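Glycoside hydrolase, GH17 family (Formosa sp. Hel1_33_131, PDB 6FCG) probably hydrolyses internal beta-1,3-glucosidic bonds of the algal glucan laminarin, acting as an endo-laminarinase of glycoside hydrolase family 17. Local coordinates at residues K187-L192 with E233-L238; A121-K126 with P182-K187; E73-L78 with K101-L106; A94-I99 with M115-G120; G304-A309 with A330-H335. All blocks are in the same frame, centred on the assembly; numbering follows the deposited sequence.

Contact 1: residues K187-L192 with E233-L238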
# COMPACT_ATOMS: atom_id res chain seq x y z
N LYS A 187 14.37 46.42 7.73
CA LYS A 187 13.94 47.69 7.16
C LYS A 187 12.73 48.27 7.90
O LYS A 187 12.74 49.42 8.32
CB LYS A 187 13.62 47.50 5.69
CG LYS A 187 13.28 48.77 4.95
CD LYS A 187 12.55 48.46 3.64
CE LYS A 187 12.02 49.73 3.02
NZ LYS A 187 11.24 49.41 1.80
N TRP A 188 11.68 47.48 8.04
CA TRP A 188 10.45 47.95 8.65
C TRP A 188 10.53 48.05 10.16
O TRP A 188 9.92 48.93 10.75
CB TRP A 188 9.25 47.11 8.18
CG TRP A 188 8.99 47.28 6.73
CD1 TRP A 188 9.11 46.34 5.78
CD2 TRP A 188 8.64 48.49 6.07
NE1 TRP A 188 8.82 46.87 4.55
CE2 TRP A 188 8.53 48.19 4.70
CE3 TRP A 188 8.40 49.80 6.51
CZ2 TRP A 188 8.18 49.15 3.76
CZ3 TRP A 188 8.05 50.76 5.58
CH2 TRP A 188 7.95 50.42 4.21
N VAL A 189 11.25 47.15 10.80
CA VAL A 189 11.46 47.31 12.23
C VAL A 189 12.15 48.66 12.44
O VAL A 189 11.78 49.40 13.33
CB VAL A 189 12.27 46.14 12.83
CG1 VAL A 189 12.77 46.45 14.23
CG2 VAL A 189 11.41 44.89 12.86
N ASN A 190 13.19 48.94 11.65
CA ASN A 190 13.95 50.18 11.82
C ASN A 190 13.08 51.39 11.56
O ASN A 190 13.21 52.39 12.25
CB ASN A 190 15.21 50.20 10.92
CG ASN A 190 16.40 49.44 11.53
OD1 ASN A 190 16.47 49.21 12.75
ND2 ASN A 190 17.36 49.07 10.70
N HIS A 191 12.21 51.30 10.56
CA HIS A 191 11.25 52.35 10.28
C HIS A 191 10.40 52.68 11.51
O HIS A 191 10.21 53.84 11.86
CB HIS A 191 10.36 51.91 9.12
CG HIS A 191 9.23 52.85 8.80
ND1 HIS A 191 9.35 53.91 7.93
CD2 HIS A 191 7.93 52.83 9.20
CE1 HIS A 191 8.18 54.52 7.83
NE2 HIS A 191 7.31 53.89 8.58
N LEU A 192 9.90 51.63 12.16
CA LEU A 192 9.06 51.76 13.35
C LEU A 192 9.84 52.28 14.57
O LEU A 192 9.33 53.11 15.31
CB LEU A 192 8.36 50.44 13.68
CG LEU A 192 7.27 49.94 12.71
CD1 LEU A 192 6.76 48.59 13.16
CD2 LEU A 192 6.10 50.89 12.61
N GLU A 233 19.32 42.91 17.03
CA GLU A 233 19.63 44.20 17.70
C GLU A 233 18.48 45.18 17.66
O GLU A 233 18.25 45.85 18.62
CB GLU A 233 20.88 44.93 17.10
CG GLU A 233 22.29 44.40 17.58
CD GLU A 233 22.64 44.62 19.06
OE1 GLU A 233 21.79 44.91 19.91
OE2 GLU A 233 23.82 44.42 19.41
N ALA A 234 17.79 45.29 16.53
CA ALA A 234 16.78 46.33 16.34
C ALA A 234 15.48 46.09 17.09
O ALA A 234 14.87 47.06 17.54
CB ALA A 234 16.49 46.53 14.86
N VAL A 235 15.04 44.84 17.22
CA VAL A 235 13.75 44.54 17.90
C VAL A 235 13.82 44.77 19.40
O VAL A 235 14.89 44.74 19.99
CB VAL A 235 13.23 43.09 17.65
CG1 VAL A 235 12.94 42.89 16.18
CG2 VAL A 235 14.18 42.02 18.16
N ASP A 236 12.67 45.03 20.02
CA ASP A 236 12.63 45.15 21.49
C ASP A 236 12.63 43.77 22.13
O ASP A 236 13.18 43.61 23.22
CB ASP A 236 11.43 45.97 21.94
CG ASP A 236 11.55 47.43 21.53
OD1 ASP A 236 12.39 48.14 22.10
OD2 ASP A 236 10.77 47.89 20.63
N TYR A 237 12.03 42.78 21.45
CA TYR A 237 12.11 41.38 21.88
C TYR A 237 11.94 40.43 20.69
O TYR A 237 11.59 40.88 19.60
CB TYR A 237 11.05 41.09 22.95
CG TYR A 237 9.61 40.89 22.44
CD1 TYR A 237 8.80 41.97 22.17
CD2 TYR A 237 9.07 39.62 22.29
CE1 TYR A 237 7.49 41.79 21.74
CE2 TYR A 237 7.77 39.42 21.87
CZ TYR A 237 6.98 40.51 21.58
OH TYR A 237 5.67 40.33 21.17
N LEU A 238 12.14 39.13 20.92
CA LEU A 238 11.95 38.09 19.92
C LEU A 238 10.68 37.31 20.19
O LEU A 238 10.54 36.72 21.25
CB LEU A 238 13.14 37.11 19.90
CG LEU A 238 14.45 37.59 19.25
CD1 LEU A 238 15.18 38.60 20.12
CD2 LEU A 238 15.37 36.41 18.98
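Val-189 and Asn-190, on successive positions of helix 182-197, meet Ala-234 and Val-235 where helix 226-234 ends. Val-189 does most of the work, with both of its methyls engaged. CG1 lies anti to the backbone N (chi1 167°), a setting that carries this branch to Ala-234 CB at 3.8 Å and to Val-235 CG1 at 4.1 Å. The other branch, Val-189 CG2, touches the same methyl, Val-235 CG1, at 4.2 Å, which is thus met by both prongs of the fork; the two valines pass at a slant. Asn-190 reaches in from the solvent-exposed side of the helix: with CG beside the backbone N (chi1 -82°), the amide swings its oxygen OD1 to within 3.4 Å of Ala-234 CB, a van der Waals contact rather than a polar one. No hydrogen bond joins the two segments. Val-235 is the first residue to leave helical geometry, so the valine pair packs just where the chain turns towards strand 238-241. One turn further along helix 182-197, Gln-193 donates to Ala-234 O and to Asp-236 OD2, adding a polar link beside the apolar one. Val-189 also rests on Ile-207, so two neighbouring outer helices of the TIM barrel meet over strand 206-212, which runs between them in the sequence.

Contact 2: residues A121-K126 with P182-K187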
# COMPACT_ATOMS: atom_id res chain seq x y z
N ALA A 121 1.49 43.22 11.47
CA ALA A 121 1.58 43.81 10.15
C ALA A 121 2.10 42.69 9.27
O ALA A 121 3.20 42.16 9.52
CB ALA A 121 2.54 44.98 10.16
N TRP A 122 1.32 42.29 8.27
CA TRP A 122 1.72 41.21 7.39
C TRP A 122 2.72 41.69 6.34
O TRP A 122 2.51 42.72 5.70
CB TRP A 122 0.53 40.58 6.70
CG TRP A 122 0.91 39.31 6.00
CD1 TRP A 122 1.48 39.20 4.75
CD2 TRP A 122 0.80 37.99 6.50
NE1 TRP A 122 1.72 37.88 4.47
CE2 TRP A 122 1.31 37.11 5.52
CE3 TRP A 122 0.32 37.45 7.68
CZ2 TRP A 122 1.34 35.73 5.69
CZ3 TRP A 122 0.36 36.07 7.86
CH2 TRP A 122 0.85 35.22 6.87
N ILE A 123 3.79 40.91 6.16
CA ILE A 123 4.85 41.19 5.21
C ILE A 123 4.90 40.11 4.13
O ILE A 123 4.94 38.91 4.43
CB ILE A 123 6.18 41.22 5.96
CG1 ILE A 123 6.19 42.37 6.97
CG2 ILE A 123 7.35 41.34 5.01
CD1 ILE A 123 6.14 43.78 6.38
N ASP A 124 4.94 40.56 2.89
CA ASP A 124 5.03 39.69 1.71
C ASP A 124 6.28 39.98 0.90
O ASP A 124 6.78 41.10 0.89
CB ASP A 124 3.85 39.96 0.80
CG ASP A 124 2.56 39.33 1.29
OD1 ASP A 124 2.60 38.26 1.93
OD2 ASP A 124 1.48 39.88 0.95
N CYS A 125 6.75 38.96 0.20
CA CYS A 125 7.71 39.08 -0.87
C CYS A 125 7.02 39.51 -2.14
O CYS A 125 5.79 39.48 -2.23
CB CYS A 125 8.40 37.74 -1.11
SG CYS A 125 7.44 36.47 -2.03
N LYS A 126 7.81 39.90 -3.14
CA LYS A 126 7.27 40.36 -4.42
C LYS A 126 6.40 39.29 -5.11
O LYS A 126 6.81 38.14 -5.24
CB LYS A 126 8.39 40.77 -5.35
CG LYS A 126 7.89 41.43 -6.64
CD LYS A 126 9.07 41.80 -7.51
CE LYS A 126 8.65 42.68 -8.67
NZ LYS A 126 9.58 42.42 -9.82
N PRO A 182 15.69 38.53 5.78
CA PRO A 182 15.68 39.32 6.99
C PRO A 182 15.91 40.82 6.78
O PRO A 182 15.46 41.60 7.58
CB PRO A 182 16.76 38.69 7.85
CG PRO A 182 17.58 37.85 6.94
CD PRO A 182 16.65 37.42 5.86
N ALA A 183 16.60 41.21 5.70
CA ALA A 183 16.78 42.62 5.37
C ALA A 183 15.46 43.37 5.28
O ALA A 183 15.38 44.55 5.68
CB ALA A 183 17.56 42.79 4.06
N VAL A 184 14.44 42.72 4.74
CA VAL A 184 13.13 43.38 4.62
C VAL A 184 12.41 43.52 6.01
O VAL A 184 11.89 44.57 6.31
CB VAL A 184 12.26 42.98 3.36
CG1 VAL A 184 13.01 42.13 2.34
CG2 VAL A 184 11.02 42.29 3.84
N ILE A 185 12.50 42.54 6.88
CA ILE A 185 11.98 42.75 8.24
C ILE A 185 12.75 43.86 8.99
O ILE A 185 12.12 44.72 9.61
CB ILE A 185 12.00 41.47 9.07
CG1 ILE A 185 11.32 40.32 8.33
CG2 ILE A 185 11.38 41.71 10.44
CD1 ILE A 185 9.93 40.59 7.77
N LEU A 186 14.08 43.85 8.89
CA LEU A 186 14.94 44.86 9.48
C LEU A 186 14.58 46.27 9.02
O LEU A 186 14.48 47.19 9.83
CB LEU A 186 16.40 44.58 9.10
CG LEU A 186 17.48 45.58 9.57
CD1 LEU A 186 17.58 45.63 11.08
CD2 LEU A 186 18.83 45.20 8.96
N LYS A 187 14.37 46.42 7.73
CA LYS A 187 13.94 47.69 7.16
C LYS A 187 12.73 48.27 7.90
O LYS A 187 12.74 49.42 8.32
CB LYS A 187 13.62 47.50 5.69
CG LYS A 187 13.28 48.77 4.95
CD LYS A 187 12.55 48.46 3.64
CE LYS A 187 12.02 49.73 3.02
NZ LYS A 187 11.24 49.41 1.80
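Ile-123 points its branch methyl CG2 at two adjoining residues of helix 182-197, Val-184 and Ile-185. CG2 is anti to the backbone N (chi1 -64°, measured to CG1), which sends it out from the extended chain towards the helix. Against Val-184 the side chains run in opposite senses and slide past each other, methyl beside methyl, with Ile-123 CG2 4.0 Å from Val-184 CG2. Ile-185 lies aslant to Ile-123 and touches by its far end: its CB leaves the helix to one side, but the chain bends back at chi2 (-51°) and lays CD1 3.9 Å from Ile-123 CG2. The contact is purely apolar. On the neighbouring residues of the loop, Trp-122 NE1 donates to Asp-124 OD1 at 2.7 Å; the oxygen lies nearly in the indole plane, whereas the N-H reaches it from well above the carboxylate plane and the bond is bent (136°). Trp-129 NE1 supplies a second hydrogen bond to that same oxygen. In this TIM barrel the loop after strand 116-121 packs on the start of helix 182-197, the outer helix that follows the next barrel strand, 161-168, whose Val-166 lies against both Ile-123 and Ile-185.

Contact 3: residues E73-L78 with K101-L106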
# COMPACT_ATOMS: atom_id res chain seq x y z
N GLU A 73 -18.65 39.60 21.94
CA GLU A 73 -18.93 38.28 22.50
C GLU A 73 -17.62 37.54 22.84
O GLU A 73 -17.43 37.08 23.97
CB GLU A 73 -19.79 37.45 21.55
CG GLU A 73 -21.25 37.89 21.43
CD GLU A 73 -22.06 37.13 20.37
OE1 GLU A 73 -21.49 36.64 19.37
OE2 GLU A 73 -23.29 36.99 20.56
N ASP A 74 -16.69 37.49 21.88
CA ASP A 74 -15.40 36.80 22.07
C ASP A 74 -14.56 37.43 23.14
O ASP A 74 -13.97 36.75 23.99
CB ASP A 74 -14.59 36.76 20.76
CG ASP A 74 -15.23 35.92 19.70
OD1 ASP A 74 -16.26 35.27 19.99
OD2 ASP A 74 -14.76 35.90 18.54
N MET A 75 -14.48 38.75 23.11
CA MET A 75 -13.71 39.47 24.09
C MET A 75 -14.21 39.19 25.49
O MET A 75 -13.39 39.01 26.40
CB MET A 75 -13.74 40.98 23.82
CG MET A 75 -13.07 41.47 22.54
SD MET A 75 -11.37 40.98 22.27
CE MET A 75 -11.60 39.51 21.23
N LYS A 76 -15.53 39.16 25.67
CA LYS A 76 -16.09 38.90 27.00
C LYS A 76 -15.70 37.50 27.47
O LYS A 76 -15.26 37.35 28.62
CB LYS A 76 -17.61 39.08 27.05
CG LYS A 76 -18.09 40.51 26.81
CD LYS A 76 -19.49 40.77 27.38
CE LYS A 76 -20.24 41.90 26.67
NZ LYS A 76 -21.48 41.48 25.97
N ILE A 77 -15.81 36.51 26.58
CA ILE A 77 -15.40 35.13 26.86
C ILE A 77 -13.91 35.03 27.24
O ILE A 77 -13.55 34.34 28.22
CB ILE A 77 -15.68 34.21 25.65
CG1 ILE A 77 -17.17 34.03 25.46
CG2 ILE A 77 -15.02 32.83 25.82
CD1 ILE A 77 -17.56 33.63 24.06
N LEU A 78 -13.04 35.67 26.48
CA LEU A 78 -11.62 35.59 26.76
C LEU A 78 -11.29 36.27 28.06
O LEU A 78 -10.43 35.81 28.81
CB LEU A 78 -10.80 36.20 25.61
CG LEU A 78 -10.89 35.50 24.26
CD1 LEU A 78 -9.98 36.19 23.27
CD2 LEU A 78 -10.53 34.03 24.37
N LYS A 101 -11.98 48.41 17.88
CA LYS A 101 -13.25 49.12 18.11
C LYS A 101 -14.09 48.45 19.20
O LYS A 101 -14.66 49.14 20.07
CB LYS A 101 -14.07 49.27 16.82
CG LYS A 101 -13.52 50.38 15.94
CD LYS A 101 -14.12 50.45 14.54
CE LYS A 101 -13.19 51.32 13.69
NZ LYS A 101 -13.69 51.52 12.32
N ALA A 102 -14.13 47.14 19.13
CA ALA A 102 -14.86 46.31 20.05
C ALA A 102 -14.32 46.44 21.45
O ALA A 102 -15.10 46.57 22.39
CB ALA A 102 -14.81 44.86 19.62
N ILE A 103 -13.00 46.39 21.59
CA ILE A 103 -12.38 46.51 22.89
C ILE A 103 -12.66 47.91 23.44
O ILE A 103 -13.00 48.04 24.62
CB ILE A 103 -10.86 46.23 22.85
CG1 ILE A 103 -10.63 44.74 22.50
CG2 ILE A 103 -10.18 46.55 24.19
CD1 ILE A 103 -9.19 44.36 22.26
N ARG A 104 -12.56 48.93 22.59
CA ARG A 104 -12.85 50.30 23.02
C ARG A 104 -14.27 50.43 23.55
O ARG A 104 -14.47 50.95 24.65
CB ARG A 104 -12.59 51.33 21.94
CG ARG A 104 -12.86 52.74 22.43
CD ARG A 104 -12.58 53.82 21.41
NE ARG A 104 -11.20 54.25 21.09
CZ ARG A 104 -10.08 54.15 21.82
NH1 ARG A 104 -10.00 53.58 23.06
NH2 ARG A 104 -8.96 54.64 21.27
N GLU A 105 -15.26 49.92 22.81
CA GLU A 105 -16.63 49.92 23.31
C GLU A 105 -16.77 49.24 24.68
O GLU A 105 -17.43 49.78 25.57
CB GLU A 105 -17.61 49.28 22.33
CG GLU A 105 -17.99 50.18 21.17
CD GLU A 105 -19.08 49.58 20.29
OE1 GLU A 105 -19.10 49.90 19.08
OE2 GLU A 105 -19.92 48.79 20.80
N LEU A 106 -16.15 48.07 24.85
CA LEU A 106 -16.22 47.36 26.13
C LEU A 106 -15.54 48.10 27.29
O LEU A 106 -15.98 47.98 28.41
CB LEU A 106 -15.66 45.95 26.06
CG LEU A 106 -16.32 44.94 25.14
CD1 LEU A 106 -15.35 43.86 24.75
CD2 LEU A 106 -17.56 44.29 25.76
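Met-75 carries CG beside its backbone N (chi1 -66°) and bends again at chi2 (-53°), a folded course that brings its sulfur to Ile-103. Met-75 SD lies 3.8 Å from Ile-103 CG1 and 4.0 Å from Ile-103 CD1, the two side chains crossing at about a right angle. Nearer the backbone, Met-75 CB approaches Leu-106 CD1 at 3.4 Å, again across rather than alongside. These residues belong to the successive outer helices 68-80 and 95-109 of the TIM barrel, with strand 83-87 between them in sequence; the short segments pass 10.2 Å apart at their axes and cross at -65°. Leu-106 divides its two methyls between neighbours on the facing helix. CD1 goes to Met-75, whereas CD2 meets the aliphatic part of Lys-76 at a slant, 3.7 Å from Lys-76 CE and 4.0 Å from Lys-76 CG. The lysine is on the exposed margin, so its carbon chain extends the apolar packing outwards from the buried methionine. On the inner side Met-75 also touches Leu-86 of strand 83-87. Earlier on helix 68-80, Lys-72 packs on Leu-106 and forms a salt bridge with Glu-105, adding a charged link between the two helices.

Contact 4: residues A94-I99 with M115-G120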
# COMPACT_ATOMS: atom_id res chain seq x y z
N ALA A 94 -10.39 44.30 7.59
CA ALA A 94 -10.98 45.14 8.66
C ALA A 94 -10.90 44.52 10.07
O ALA A 94 -11.01 45.24 11.06
CB ALA A 94 -12.44 45.41 8.32
N HIS A 95 -10.76 43.19 10.11
CA HIS A 95 -10.80 42.40 11.33
C HIS A 95 -10.05 43.00 12.55
O HIS A 95 -10.61 43.13 13.61
CB HIS A 95 -10.29 41.01 10.96
CG HIS A 95 -10.17 40.05 12.09
ND1 HIS A 95 -8.95 39.63 12.59
CD2 HIS A 95 -11.11 39.36 12.78
CE1 HIS A 95 -9.14 38.77 13.57
NE2 HIS A 95 -10.44 38.60 13.71
N THR A 96 -8.78 43.38 12.39
CA THR A 96 -7.99 43.85 13.51
C THR A 96 -8.50 45.18 14.02
O THR A 96 -8.57 45.42 15.21
CB THR A 96 -6.52 43.99 13.08
OG1 THR A 96 -6.02 42.67 12.83
CG2 THR A 96 -5.67 44.72 14.13
N SER A 97 -8.79 46.07 13.08
CA SER A 97 -9.39 47.36 13.35
C SER A 97 -10.71 47.20 14.10
O SER A 97 -11.00 47.93 15.04
CB SER A 97 -9.57 48.10 12.02
OG SER A 97 -10.39 49.23 12.14
N ASN A 98 -11.52 46.25 13.68
CA ASN A 98 -12.78 46.00 14.37
C ASN A 98 -12.60 45.43 15.78
O ASN A 98 -13.44 45.72 16.65
CB ASN A 98 -13.71 45.13 13.53
CG ASN A 98 -14.17 45.84 12.27
OD1 ASN A 98 -14.33 47.06 12.26
ND2 ASN A 98 -14.41 45.09 11.24
N ILE A 99 -11.53 44.68 16.02
CA ILE A 99 -11.28 44.17 17.36
C ILE A 99 -10.95 45.34 18.28
O ILE A 99 -11.45 45.41 19.40
CB ILE A 99 -10.16 43.13 17.37
CG1 ILE A 99 -10.62 41.90 16.55
CG2 ILE A 99 -9.85 42.67 18.79
CD1 ILE A 99 -9.53 40.92 16.21
N MET A 115 -8.06 44.73 28.01
CA MET A 115 -7.58 43.82 26.98
C MET A 115 -6.55 44.57 26.18
O MET A 115 -6.82 45.69 25.74
CB MET A 115 -8.71 43.33 26.05
CG MET A 115 -8.30 42.19 25.12
SD MET A 115 -7.94 40.64 25.96
CE MET A 115 -9.59 40.15 26.47
N TYR A 116 -5.39 43.96 25.97
CA TYR A 116 -4.32 44.55 25.17
C TYR A 116 -4.08 43.78 23.89
O TYR A 116 -4.55 42.65 23.75
CB TYR A 116 -3.06 44.58 25.98
CG TYR A 116 -3.26 45.34 27.25
CD1 TYR A 116 -3.35 46.73 27.25
CD2 TYR A 116 -3.40 44.68 28.46
CE1 TYR A 116 -3.56 47.43 28.41
CE2 TYR A 116 -3.59 45.37 29.64
CZ TYR A 116 -3.66 46.75 29.61
OH TYR A 116 -3.88 47.42 30.79
N MET A 117 -3.40 44.40 22.95
CA MET A 117 -3.19 43.82 21.63
C MET A 117 -1.76 43.90 21.11
O MET A 117 -1.11 44.93 21.21
CB MET A 117 -4.10 44.47 20.61
CG MET A 117 -4.10 43.76 19.25
SD MET A 117 -5.42 44.20 18.07
CE MET A 117 -6.86 44.17 19.13
N MET A 118 -1.29 42.77 20.58
CA MET A 118 -0.08 42.64 19.74
C MET A 118 -0.56 42.67 18.30
O MET A 118 -1.22 41.73 17.88
CB MET A 118 0.62 41.33 20.05
CG MET A 118 1.85 41.01 19.21
SD MET A 118 2.50 39.35 19.57
CE MET A 118 3.72 39.23 18.28
N VAL A 119 -0.31 43.77 17.58
CA VAL A 119 -0.83 43.94 16.22
C VAL A 119 0.17 43.46 15.20
O VAL A 119 1.30 43.90 15.18
CB VAL A 119 -1.18 45.39 15.90
CG1 VAL A 119 -1.53 45.56 14.43
CG2 VAL A 119 -2.35 45.83 16.73
N GLY A 120 -0.29 42.55 14.35
CA GLY A 120 0.51 42.00 13.27
C GLY A 120 0.35 42.78 12.00
O GLY A 120 -0.77 43.02 11.52
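Ile-99 and Thr-96, one helical turn apart on helix 95-109, receive the end of Met-117 from strand 116-121. Apolar contact comes first: the terminal methyl Met-117 CE lies 3.4 Å from Ile-99 CG2 and 3.9 Å from Ile-99 CB, and the two side chains cross at about a right angle. Met-117 gets there by stretching straight out from the strand, CG anti to the backbone N (chi1 -171°) and chi2 likewise extended, before turning at chi3 (-45°) to lay the methyl against the isoleucine. The sulfur makes the next contact, Met-117 SD standing 4.0 Å from Thr-96 CG2. That threonine methyl is also 4.2 Å from Val-119 CG1, so one methyl touches both Met-117 and Val-119, alternate residues of the strand. The polar branch of Thr-96 turns to its own loop: OG1 is hydrogen-bonded to Asn-90 O, ahead of the helix, and weakly to Thr-88 OG1. No hydrogen bond joins helix and strand. Within the helix, Ile-99 CD1 rests over one face of the His-95 ring, near its rim, and His-95 also stacks with Tyr-57. The two short axes approach to 10.2 Å and run nearly antiparallel, at 161°. Strand 83-87, helix 95-109 and strand 116-121 make up a beta-alpha-beta crossover, and this layer of buried side chains, in which Leu-86 of the first strand also touches Met-117, seats the helix on the sheet as is usual in a TIM barrel.

Contact 5: residues G304-A309 with A330-H335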
# COMPACT_ATOMS: atom_id res chain seq x y z
N GLY A 304 5.48 33.52 20.61
CA GLY A 304 4.46 34.13 19.78
C GLY A 304 3.43 33.16 19.21
O GLY A 304 2.36 33.60 18.77
N GLU A 305 3.77 31.88 19.12
CA GLU A 305 2.84 30.92 18.57
C GLU A 305 3.26 29.50 18.92
O GLU A 305 4.37 29.09 18.66
CB GLU A 305 2.66 31.11 17.05
CG GLU A 305 1.24 30.79 16.54
CD GLU A 305 1.11 30.89 15.02
OE1 GLU A 305 0.94 29.82 14.36
OE2 GLU A 305 1.19 32.01 14.46
N THR A 306 2.33 28.76 19.52
CA THR A 306 2.40 27.30 19.57
C THR A 306 0.99 26.78 19.83
O THR A 306 0.16 27.50 20.38
CB THR A 306 3.38 26.79 20.63
OG1 THR A 306 3.56 25.38 20.46
CG2 THR A 306 2.87 27.06 22.05
N GLY A 307 0.73 25.54 19.47
CA GLY A 307 -0.60 24.97 19.58
C GLY A 307 -0.66 23.50 19.22
O GLY A 307 0.27 22.95 18.65
N TRP A 308 -1.77 22.86 19.57
CA TRP A 308 -1.96 21.43 19.36
C TRP A 308 -3.44 21.16 19.02
O TRP A 308 -4.30 21.29 19.87
CB TRP A 308 -1.56 20.70 20.64
CG TRP A 308 -1.35 19.27 20.50
CD1 TRP A 308 -2.31 18.30 20.35
CD2 TRP A 308 -0.10 18.59 20.53
NE1 TRP A 308 -1.73 17.06 20.27
CE2 TRP A 308 -0.37 17.21 20.36
CE3 TRP A 308 1.22 19.00 20.66
CZ2 TRP A 308 0.62 16.25 20.34
CZ3 TRP A 308 2.21 18.05 20.64
CH2 TRP A 308 1.91 16.68 20.48
N ALA A 309 -3.71 20.81 17.77
CA ALA A 309 -5.08 20.70 17.30
C ALA A 309 -5.83 19.53 17.89
O ALA A 309 -5.22 18.50 18.25
CB ALA A 309 -5.09 20.65 15.80
N ALA A 330 -5.31 19.55 25.71
CA ALA A 330 -5.34 20.04 27.08
C ALA A 330 -4.00 19.81 27.81
O ALA A 330 -3.49 20.72 28.47
CB ALA A 330 -6.47 19.39 27.86
N ILE A 331 -3.44 18.62 27.67
CA ILE A 331 -2.15 18.34 28.27
C ILE A 331 -1.07 19.31 27.75
O ILE A 331 -0.30 19.88 28.53
CB ILE A 331 -1.72 16.89 28.06
CG1 ILE A 331 -2.63 15.96 28.86
CG2 ILE A 331 -0.26 16.69 28.49
CD1 ILE A 331 -2.54 14.51 28.45
N PHE A 332 -1.05 19.53 26.45
CA PHE A 332 -0.07 20.42 25.85
C PHE A 332 -0.26 21.86 26.33
O PHE A 332 0.70 22.50 26.75
CB PHE A 332 -0.11 20.35 24.32
CG PHE A 332 1.00 21.12 23.65
CD1 PHE A 332 2.30 20.65 23.70
CD2 PHE A 332 0.74 22.31 22.98
CE1 PHE A 332 3.33 21.34 23.09
CE2 PHE A 332 1.76 23.00 22.36
CZ PHE A 332 3.06 22.52 22.41
N TYR A 333 -1.51 22.34 26.28
CA TYR A 333 -1.84 23.70 26.71
C TYR A 333 -1.35 23.97 28.13
O TYR A 333 -0.70 24.99 28.38
CB TYR A 333 -3.36 23.93 26.65
CG TYR A 333 -3.78 25.30 27.10
CD1 TYR A 333 -3.59 26.41 26.29
CD2 TYR A 333 -4.39 25.48 28.34
CE1 TYR A 333 -3.99 27.68 26.70
CE2 TYR A 333 -4.80 26.74 28.77
CZ TYR A 333 -4.59 27.84 27.95
OH TYR A 333 -5.01 29.06 28.44
N ASN A 334 -1.65 23.05 29.06
CA ASN A 334 -1.25 23.19 30.46
C ASN A 334 0.24 23.10 30.69
O ASN A 334 0.78 23.87 31.50
CB ASN A 334 -1.97 22.16 31.34
CG ASN A 334 -3.47 22.40 31.40
OD1 ASN A 334 -3.95 23.54 31.38
ND2 ASN A 334 -4.21 21.34 31.48
N HIS A 335 0.92 22.21 29.96
CA HIS A 335 2.39 22.15 30.04
C HIS A 335 3.02 23.45 29.57
O HIS A 335 4.00 23.91 30.16
CB HIS A 335 2.98 21.00 29.21
CG HIS A 335 2.97 19.66 29.88
ND1 HIS A 335 3.02 19.47 31.25
CD2 HIS A 335 2.99 18.42 29.35
CE1 HIS A 335 3.02 18.18 31.53
NE2 HIS A 335 3.01 17.52 30.39
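The chain from Thr-306 to Trp-308 runs extended, in continuation of strand 301-305 of the TIM barrel, and passes beside helix 326-342, with Trp-308 CA 6.8 Å from Phe-332 CA and Gly-307 CA 7.3 Å from Tyr-333 CA. No hydrogen bond links the two segments, and Phe-332 supplies every helix contact. Its CG is anti to the backbone N (chi1 -173°), which projects the ring off the helix against the extended run from Thr-306 to Trp-308. One face of the phenyl ring takes Trp-308 CE3, which lies towards the rim and 3.6 Å from Phe-332 CD1. The six-membered ring of the indole is inclined to the phenyl at 39°, with centroids 5.0 Å apart, so the pair is oblique. Trp-308 CB adds a contact with Phe-332 CD2 at 3.7 Å. Thr-306 comes instead to the phenyl edge, its OG1 in the ring plane and 3.5 Å from Phe-332 CZ. That hydroxyl is hydrogen-bonded to Thr-242 O, and Trp-308 NE1 is likewise hydrogen-bonded to Ala-323 O. Phe-332 also packs on Pro-244, while Trp-308 reaches Met-245 of helix 244-250 and Met-274 of helix 266-294, so the aromatic pair lies where three helices gather near the C-terminal part of strand 301-305.

How the contacts relate
From the N terminus, contact 3 closes the first loop, from helix 68-80 across strand 83-87 to helix 95-109. Contact 4 opens on that second helix before contact 3 has closed, so the two cross; they also touch, Ile-103 packing on Met-115 and Met-117. The last segment of contact 4 runs directly into contact 2, whose longer loop ends on helix 182-197. At Lys-187 contact 2 hands over to contact 1, which opens on the same helix and closes at the turn before strand 238-241; Ala-234 and Leu-186 pack between them. Contact 5 closes a later, separate loop, from strand 301-305 to helix 326-342. Together the five tie outer helices to one another and to the successive strands of the barrel.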